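Local coordinates for metallo-beta-lactamase (Serratia marcescens, PDB 6K4X), which hydrolyses the beta-lactam ring of antibiotics as a zinc-dependent enzyme of subclass B3, and is held here with a sulfanylbenzoic acid inhibitor, at residues 157-162 with 168-173; 13-18 with 164-169. One frame throughout, in Å; residues are numbered along the deposited sequence.

Contact 1: residues 157-162 with 168-173; sequences WTWQSC and KDVVFA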
ATOM      1  N   TRP A 157      -0.195   6.566  -0.854  1.00  5.83           N
ATOM      2  CA  TRP A 157      -1.199   7.343  -0.137  1.00  5.87           C
ATOM      3  C   TRP A 157      -0.529   8.089   1.009  1.00  6.22           C
ATOM      4  O   TRP A 157       0.306   7.490   1.716  1.00  6.94           O
ATOM      5  CB  TRP A 157      -2.287   6.414   0.400  1.00  6.34           C
ATOM      6  CG  TRP A 157      -2.996   5.607  -0.638  1.00  6.85           C
ATOM      7  CD1 TRP A 157      -2.652   4.350  -1.029  1.00  7.08           C
ATOM      8  CD2 TRP A 157      -4.130   5.974  -1.447  1.00  6.89           C
ATOM      9  NE1 TRP A 157      -3.520   3.867  -1.960  1.00  8.13           N
ATOM     10  CE2 TRP A 157      -4.430   4.843  -2.242  1.00  7.32           C
ATOM     11  CE3 TRP A 157      -4.945   7.105  -1.555  1.00  7.45           C
ATOM     12  CZ2 TRP A 157      -5.502   4.801  -3.117  1.00  8.57           C
ATOM     13  CZ3 TRP A 157      -6.019   7.051  -2.413  1.00  8.23           C
ATOM     14  CH2 TRP A 157      -6.274   5.921  -3.180  1.00  7.98           C
ATOM     15  N   THR A 158      -0.898   9.353   1.246  1.00  6.21           N
ATOM     16  CA  THR A 158      -0.252  10.132   2.302  1.00  6.36           C
ATOM     17  C   THR A 158      -1.282  10.882   3.150  1.00  6.05           C
ATOM     18  O   THR A 158      -2.367  11.237   2.707  1.00  6.62           O
ATOM     19  CB  THR A 158       0.763  11.129   1.735  1.00  6.45           C
ATOM     20  OG1 THR A 158       0.102  12.089   0.906  1.00  7.57           O
ATOM     21  CG2 THR A 158       1.827  10.429   0.921  1.00  7.38           C
ATOM     22  N   TRP A 159      -0.921  11.090   4.413  1.00  6.01           N
ATOM     23  CA  TRP A 159      -1.766  11.806   5.332  1.00  6.09           C
ATOM     24  C   TRP A 159      -0.930  12.320   6.493  1.00  6.20           C
ATOM     25  O   TRP A 159       0.275  12.083   6.558  1.00  7.49           O
ATOM     26  CB  TRP A 159      -2.909  10.922   5.815  1.00  6.44           C
ATOM     27  CG  TRP A 159      -2.468   9.704   6.571  1.00  6.33           C
ATOM     28  CD1 TRP A 159      -2.234   9.597   7.909  1.00  6.89           C
ATOM     29  CD2 TRP A 159      -2.242   8.397   6.022  1.00  6.42           C
ATOM     30  NE1 TRP A 159      -1.866   8.317   8.227  1.00  6.84           N
ATOM     31  CE2 TRP A 159      -1.874   7.553   7.087  1.00  6.73           C
ATOM     32  CE3 TRP A 159      -2.354   7.856   4.740  1.00  7.18           C
ATOM     33  CZ2 TRP A 159      -1.600   6.205   6.886  1.00  7.62           C
ATOM     34  CZ3 TRP A 159      -2.081   6.527   4.538  1.00  7.49           C
ATOM     35  CH2 TRP A 159      -1.723   5.712   5.606  1.00  7.93           C
ATOM     36  N   GLN A 160      -1.583  13.032   7.407  1.00  6.15           N
ATOM     37  CA  GLN A 160      -0.942  13.497   8.611  1.00  6.89           C
ATOM     38  C   GLN A 160      -1.652  12.909   9.813  1.00  6.91           C
ATOM     39  O   GLN A 160      -2.878  12.919   9.847  1.00  8.53           O
ATOM     40  CB  GLN A 160      -0.978  15.019   8.696  1.00  9.69           C
ATOM     41  CG  GLN A 160      -0.234  15.668   7.543  1.00 15.31           C
ATOM     42  CD  GLN A 160       0.237  17.067   7.843  1.00 25.82           C
ATOM     43  OE1 GLN A 160       0.016  17.609   8.931  1.00 38.29           O
ATOM     44  NE2 GLN A 160       0.917  17.651   6.871  1.00 28.84           N
ATOM     45  N   SER A 161      -0.884  12.421  10.789  1.00  6.51           N
ATOM     46  CA  SER A 161      -1.434  11.987  12.050  1.00  6.58           C
ATOM     47  C   SER A 161      -0.765  12.771  13.171  1.00  6.92           C
ATOM     48  O   SER A 161       0.424  13.104  13.082  1.00  7.53           O
ATOM     49  CB  SER A 161      -1.228  10.500  12.275  1.00  6.69           C
ATOM     50  OG  SER A 161      -2.095   9.719  11.448  1.00  7.19           O
ATOM     51  N   CYS A 162      -1.517  13.027  14.245  1.00  7.30           N
ATOM     52  CA  CYS A 162      -1.060  13.926  15.274  1.00  7.83           C
ATOM     53  C   CYS A 162      -1.344  13.332  16.652  1.00  7.35           C
ATOM     54  O   CYS A 162      -2.308  12.603  16.850  1.00  8.44           O
ATOM     55  CB  CYS A 162      -1.734  15.290  15.156  1.00 10.32           C
ATOM     56  SG  CYS A 162      -1.644  16.081  13.526  1.00 12.27           S
ATOM     57  N   LYS A 168       2.909  14.274  12.220  1.00  7.10           N
ATOM     58  CA  LYS A 168       3.862  13.633  11.363  1.00  7.81           C
ATOM     59  C   LYS A 168       3.189  13.311  10.036  1.00  6.63           C
ATOM     60  O   LYS A 168       2.020  12.938   9.982  1.00  7.42           O
ATOM     61  CB  LYS A 168       4.354  12.316  11.965  1.00  9.09           C
ATOM     62  CG  LYS A 168       5.057  12.419  13.299  1.00 11.42           C
ATOM     63  CD  LYS A 168       6.400  13.043  13.211  1.00 12.26           C
ATOM     64  CE  LYS A 168       7.062  13.099  14.576  1.00 14.97           C
ATOM     65  NZ  LYS A 168       8.215  14.019  14.596  1.00 18.51           N
ATOM     66  N   ASP A 169       3.982  13.396   8.973  1.00  6.96           N
ATOM     67  CA  ASP A 169       3.553  13.000   7.658  1.00  7.40           C
ATOM     68  C   ASP A 169       3.777  11.503   7.486  1.00  6.98           C
ATOM     69  O   ASP A 169       4.918  11.017   7.610  1.00  8.60           O
ATOM     70  CB  ASP A 169       4.328  13.768   6.591  1.00 10.40           C
ATOM     71  CG  ASP A 169       4.001  15.241   6.640  1.00 14.70           C
ATOM     72  OD1 ASP A 169       2.856  15.600   7.027  1.00 20.39           O
ATOM     73  OD2 ASP A 169       4.922  16.033   6.393  1.00 20.77           O
ATOM     74  N   VAL A 170       2.690  10.798   7.205  1.00  6.70           N
ATOM     75  CA  VAL A 170       2.692   9.352   7.040  1.00  6.59           C
ATOM     76  C   VAL A 170       2.494   9.019   5.569  1.00  6.45           C
ATOM     77  O   VAL A 170       1.676   9.629   4.885  1.00  7.34           O
ATOM     78  CB  VAL A 170       1.578   8.716   7.881  1.00  6.97           C
ATOM     79  CG1 VAL A 170       1.624   7.204   7.798  1.00  7.68           C
ATOM     80  CG2 VAL A 170       1.636   9.183   9.322  1.00  8.05           C
ATOM     81  N   VAL A 171       3.270   8.058   5.081  1.00  5.97           N
ATOM     82  CA  VAL A 171       3.231   7.603   3.695  1.00  6.56           C
ATOM     83  C   VAL A 171       3.012   6.095   3.695  1.00  6.02           C
ATOM     84  O   VAL A 171       3.805   5.376   4.303  1.00  7.63           O
ATOM     85  CB  VAL A 171       4.533   7.955   2.957  1.00  6.76           C
ATOM     86  CG1 VAL A 171       4.499   7.428   1.534  1.00  7.15           C
ATOM     87  CG2 VAL A 171       4.828   9.449   3.000  1.00  7.47           C
ATOM     88  N   PHE A 172       1.965   5.625   3.019  1.00  5.50           N
ATOM     89  CA  PHE A 172       1.782   4.206   2.738  1.00  5.36           C
ATOM     90  C   PHE A 172       2.306   3.984   1.335  1.00  5.71           C
ATOM     91  O   PHE A 172       1.691   4.383   0.348  1.00  6.19           O
ATOM     92  CB  PHE A 172       0.322   3.793   2.923  1.00  5.61           C
ATOM     93  CG  PHE A 172       0.107   2.305   3.018  1.00  6.10           C
ATOM     94  CD1 PHE A 172       0.378   1.473   1.951  1.00  6.95           C
ATOM     95  CD2 PHE A 172      -0.343   1.736   4.184  1.00  7.00           C
ATOM     96  CE1 PHE A 172       0.172   0.104   2.038  1.00  7.39           C
ATOM     97  CE2 PHE A 172      -0.565   0.379   4.261  1.00  7.60           C
ATOM     98  CZ  PHE A 172      -0.313  -0.440   3.194  1.00  7.14           C
ATOM     99  N   ALA A 173       3.519   3.445   1.263  1.00  5.69           N
ATOM    100  CA  ALA A 173       4.290   3.420   0.019  1.00  6.14           C
ATOM    101  C   ALA A 173       3.932   2.182  -0.808  1.00  6.41           C
ATOM    102  O   ALA A 173       4.120   1.049  -0.358  1.00  7.18           O
ATOM    103  CB  ALA A 173       5.757   3.473   0.347  1.00  7.32           C
TER

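Contact 2: residues 13-18 with 164-169; sequences TIYGNT and QGKCKD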
ATOM      1  N   THR A  13      -0.572   0.518  17.237  1.00  7.03           N
ATOM      2  CA  THR A  13      -0.623   1.908  16.794  1.00  7.06           C
ATOM      3  C   THR A  13       0.780   2.376  16.438  1.00  7.14           C
ATOM      4  O   THR A  13       1.718   2.211  17.214  1.00  8.25           O
ATOM      5  CB  THR A  13      -1.245   2.809  17.860  1.00  7.65           C
ATOM      6  OG1 THR A  13      -2.577   2.345  18.065  1.00  8.04           O
ATOM      7  CG2 THR A  13      -1.220   4.274  17.480  1.00  8.91           C
ATOM      8  N   ILE A  14       0.936   2.979  15.265  1.00  6.47           N
ATOM      9  CA  ILE A  14       2.216   3.499  14.828  1.00  7.14           C
ATOM     10  C   ILE A  14       2.371   4.952  15.278  1.00  6.85           C
ATOM     11  O   ILE A  14       3.423   5.349  15.802  1.00  8.40           O
ATOM     12  CB  ILE A  14       2.360   3.335  13.304  1.00  7.77           C
ATOM     13  CG1 ILE A  14       2.619   1.852  13.009  1.00  8.83           C
ATOM     14  CG2 ILE A  14       3.460   4.214  12.727  1.00  7.78           C
ATOM     15  CD1 ILE A  14       2.551   1.453  11.561  1.00  9.65           C
ATOM     16  N   TYR A  15       1.352   5.790  15.065  1.00  6.47           N
ATOM     17  CA  TYR A  15       1.417   7.178  15.504  1.00  7.33           C
ATOM     18  C   TYR A  15       0.003   7.742  15.475  1.00  6.32           C
ATOM     19  O   TYR A  15      -0.690   7.628  14.454  1.00  6.83           O
ATOM     20  CB  TYR A  15       2.308   8.015  14.582  1.00  7.84           C
ATOM     21  CG  TYR A  15       2.654   9.359  15.173  1.00  8.08           C
ATOM     22  CD1 TYR A  15       3.718   9.473  16.057  1.00 10.10           C
ATOM     23  CD2 TYR A  15       1.916  10.494  14.886  1.00  7.96           C
ATOM     24  CE1 TYR A  15       4.031  10.682  16.656  1.00 11.59           C
ATOM     25  CE2 TYR A  15       2.219  11.711  15.479  1.00  8.37           C
ATOM     26  CZ  TYR A  15       3.260  11.794  16.383  1.00  9.38           C
ATOM     27  OH  TYR A  15       3.585  12.987  16.979  1.00 10.28           O
ATOM     28  N   GLY A  16      -0.444   8.363  16.558  1.00  6.87           N
ATOM     29  CA  GLY A  16      -1.734   9.007  16.568  1.00  6.99           C
ATOM     30  C   GLY A  16      -2.831   8.033  16.178  1.00  7.36           C
ATOM     31  O   GLY A  16      -3.052   7.034  16.838  1.00  7.97           O
ATOM     32  N   ASN A  17      -3.581   8.368  15.132  1.00  6.79           N
ATOM     33  CA  ASN A  17      -4.693   7.562  14.641  1.00  6.46           C
ATOM     34  C   ASN A  17      -4.299   6.629  13.482  1.00  6.30           C
ATOM     35  O   ASN A  17      -5.205   6.162  12.771  1.00  6.30           O
ATOM     36  CB  ASN A  17      -5.863   8.454  14.229  1.00  7.69           C
ATOM     37  CG  ASN A  17      -5.517   9.418  13.111  1.00  7.19           C
ATOM     38  OD1 ASN A  17      -4.373   9.872  12.978  1.00  8.14           O
ATOM     39  ND2 ASN A  17      -6.501   9.789  12.314  1.00  9.30           N
ATOM     40  N   THR A  18      -2.998   6.380  13.293  1.00  5.54           N
ATOM     41  CA  THR A  18      -2.521   5.433  12.304  1.00  6.07           C
ATOM     42  C   THR A  18      -2.192   4.111  12.989  1.00  5.57           C
ATOM     43  O   THR A  18      -1.286   4.073  13.829  1.00  6.30           O
ATOM     44  CB  THR A  18      -1.253   5.946  11.611  1.00  5.86           C
ATOM     45  OG1 THR A  18      -1.567   7.115  10.843  1.00  6.95           O
ATOM     46  CG2 THR A  18      -0.637   4.922  10.693  1.00  6.22           C
ATOM     47  N   GLN A 164      -1.659  15.188  20.377  1.00  7.28           N
ATOM     48  CA  GLN A 164      -1.671  16.421  21.179  1.00  8.12           C
ATOM     49  C   GLN A 164      -0.963  17.528  20.386  1.00  7.45           C
ATOM     50  O   GLN A 164      -0.174  18.329  20.907  1.00  7.87           O
ATOM     51  CB  GLN A 164      -1.036  16.192  22.554  1.00  8.49           C
ATOM     52  CG  GLN A 164      -1.847  15.275  23.458  1.00  9.20           C
ATOM     53  CD  GLN A 164      -2.945  16.001  24.190  1.00  8.82           C
ATOM     54  OE1 GLN A 164      -2.766  17.143  24.644  1.00 10.56           O
ATOM     55  NE2 GLN A 164      -4.087  15.348  24.298  1.00  9.86           N
ATOM     56  N   GLY A 165      -1.255  17.604  19.086  1.00  8.05           N
ATOM     57  CA  GLY A 165      -0.810  18.709  18.245  1.00  7.88           C
ATOM     58  C   GLY A 165       0.584  18.533  17.662  1.00  7.60           C
ATOM     59  O   GLY A 165       1.027  19.414  16.941  1.00  8.37           O
ATOM     60  N   LYS A 166       1.272  17.428  17.967  1.00  7.66           N
ATOM     61  CA  LYS A 166       2.563  17.115  17.360  1.00  7.53           C
ATOM     62  C   LYS A 166       2.316  16.148  16.198  1.00  7.50           C
ATOM     63  O   LYS A 166       1.846  15.016  16.415  1.00  7.65           O
ATOM     64  CB  LYS A 166       3.498  16.482  18.394  1.00  8.19           C
ATOM     65  CG  LYS A 166       4.910  16.211  17.907  1.00 10.87           C
ATOM     66  CD  LYS A 166       5.676  17.438  17.438  1.00 12.49           C
ATOM     67  CE  LYS A 166       7.152  17.146  17.244  1.00 15.26           C
ATOM     68  NZ  LYS A 166       7.883  17.142  18.533  1.00 17.94           N
ATOM     69  N   CYS A 167       2.530  16.610  14.973  1.00  7.33           N
ATOM     70  CA  CYS A 167       2.042  15.920  13.789  1.00  7.94           C
ATOM     71  C   CYS A 167       3.198  15.345  12.976  1.00  7.56           C
ATOM     72  O   CYS A 167       4.312  15.907  12.956  1.00  9.51           O
ATOM     73  CB  CYS A 167       1.257  16.883  12.917  1.00  8.92           C
ATOM     74  SG  CYS A 167      -0.196  17.548  13.759  1.00 11.21           S
ATOM     75  N   LYS A 168       2.909  14.274  12.220  1.00  7.10           N
ATOM     76  CA  LYS A 168       3.862  13.633  11.363  1.00  7.81           C
ATOM     77  C   LYS A 168       3.189  13.311  10.036  1.00  6.63           C
ATOM     78  O   LYS A 168       2.020  12.938   9.982  1.00  7.42           O
ATOM     79  CB  LYS A 168       4.354  12.316  11.965  1.00  9.09           C
ATOM     80  CG  LYS A 168       5.057  12.419  13.299  1.00 11.42           C
ATOM     81  CD  LYS A 168       6.400  13.043  13.211  1.00 12.26           C
ATOM     82  CE  LYS A 168       7.062  13.099  14.576  1.00 14.97           C
ATOM     83  NZ  LYS A 168       8.215  14.019  14.596  1.00 18.51           N
ATOM     84  N   ASP A 169       3.982  13.396   8.973  1.00  6.96           N
ATOM     85  CA  ASP A 169       3.553  13.000   7.658  1.00  7.40           C
ATOM     86  C   ASP A 169       3.777  11.503   7.486  1.00  6.98           C
ATOM     87  O   ASP A 169       4.918  11.017   7.610  1.00  8.60           O
ATOM     88  CB  ASP A 169       4.328  13.768   6.591  1.00 10.40           C
ATOM     89  CG  ASP A 169       4.001  15.241   6.640  1.00 14.70           C
ATOM     90  OD1 ASP A 169       2.856  15.600   7.027  1.00 20.39           O
ATOM     91  OD2 ASP A 169       4.922  16.033   6.393  1.00 20.77           O
TER

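Contact 1: residues 157-162 with 168-173
The isopropyl group of Val170 fills the hollow under the indole of Trp159. Its CB stands over the five-membered ring, 3.8 Å from the centroid, as a CH-pi contact, while CG1 reaches farther along the same face to lie 3.5 Å from Trp159 CZ2. The indole is swung over its strand partner because Trp159 CG sits between the backbone N and the carbonyl carbon (chi1 62°). Its far rim then runs on to the next knob, where Trp159 CH2 rests 3.9 Å from Phe172 CB and meets the phenyl ring at its edge. These residues belong to an antiparallel hairpin: pairs of backbone bonds join Trp157 to Phe172, Trp159 to Val170 and Ser161 to Lys168, the one from Val170 N to Trp159 O being 2.8 Å long and nearly linear at 168°. Strand 29-31 and Val40 of the facing sheet pack against this side, at the interface of the two sheets of the alpha-beta/beta-alpha sandwich of metallo-beta-lactamases. On the other face Thr158 and Val171 lie side by side, with Thr158 CG2 3.8 Å from Val171 CG2, and Thr158 OG1 bonds to His145. Chemically, the hairpin shows two characters: an aromatic face sealed into the sandwich, where the N-H of Trp159 is taken by Thr18 OG1, and a reverse face where Gln160 and Asp169 bring polar groups alongside each other.

Contact 2: residues 13-18 with 164-169
Tyr15 and Lys168 mark the closest backbone approach, yet their CA atoms remain 8.0 Å apart, so side chains must bridge the two segments. Residues 13-18 fold back on themselves: a type II' turn runs from Tyr15 to Thr18, closed by Thr18 N to Tyr15 O at 2.9 Å, and Gly16 takes the positive phi of its second position. Ile14 and Tyr15 both face Thr18 in a classic beta bulge, in which Ile14 N bonds to Thr18 O and the bond from Tyr15 N is weak. In the other segment, residues 166-169 are extended and open the strand that leaves the hairpin loop.

A chi1 of -167° turns Tyr15 CG away from the backbone N and carries the ring across the gap, linking edge strand 12-15 of the seven-stranded sheet to the start of strand 166-173 in the five-stranded sheet, away from the zinc site. Its hydroxyl gives a hydrogen bond of 2.7 Å from Tyr15 OH to Lys166 O, approaching from well above the carbonyl plane, with a C=O...donor angle of 118°; that oxygen in turn lies in the plane of the ring, at its edge. The side chains of Tyr15 and Lys168 cross at about a right angle, and Lys168 CG lies over one ring face, 3.7 Å from the centroid, a CH-pi contact made by the aliphatic part of the lysine. Lys166 also sets its CG 3.6 Å from Tyr15 OH. Ile210, Asn233, Ser161 and Glu163 touch the same tyrosine. The carbonyl at the edge and the methylene over a face together limit how the phenol can turn, and its polar end is satisfied by main chain, without drawing on either lysine's charge.

How the contacts relate
From the N terminus, the chain first makes the tight turn of 13-18 at the margin of the seven-stranded sheet, then passes zinc ligands His72 to His150 before entering the hairpin of strands 155-163 and 166-173 in the other sheet; the last ligand, His215, comes after it. Contact 1 closes the short hairpin loop, whereas contact 2 spans 145 intervening residues and therefore encloses segment 157-162. Both end on strand 166-173 and share Lys168 and Asp169. They meet directly through the Cys162-Cys167 disulfide, which staples the hairpin near its loop, and through Ser161 OG, 2.7 Å from Thr18 OG1. Together they tie the N-terminal turn to the end of the hairpin remote from the zinc site.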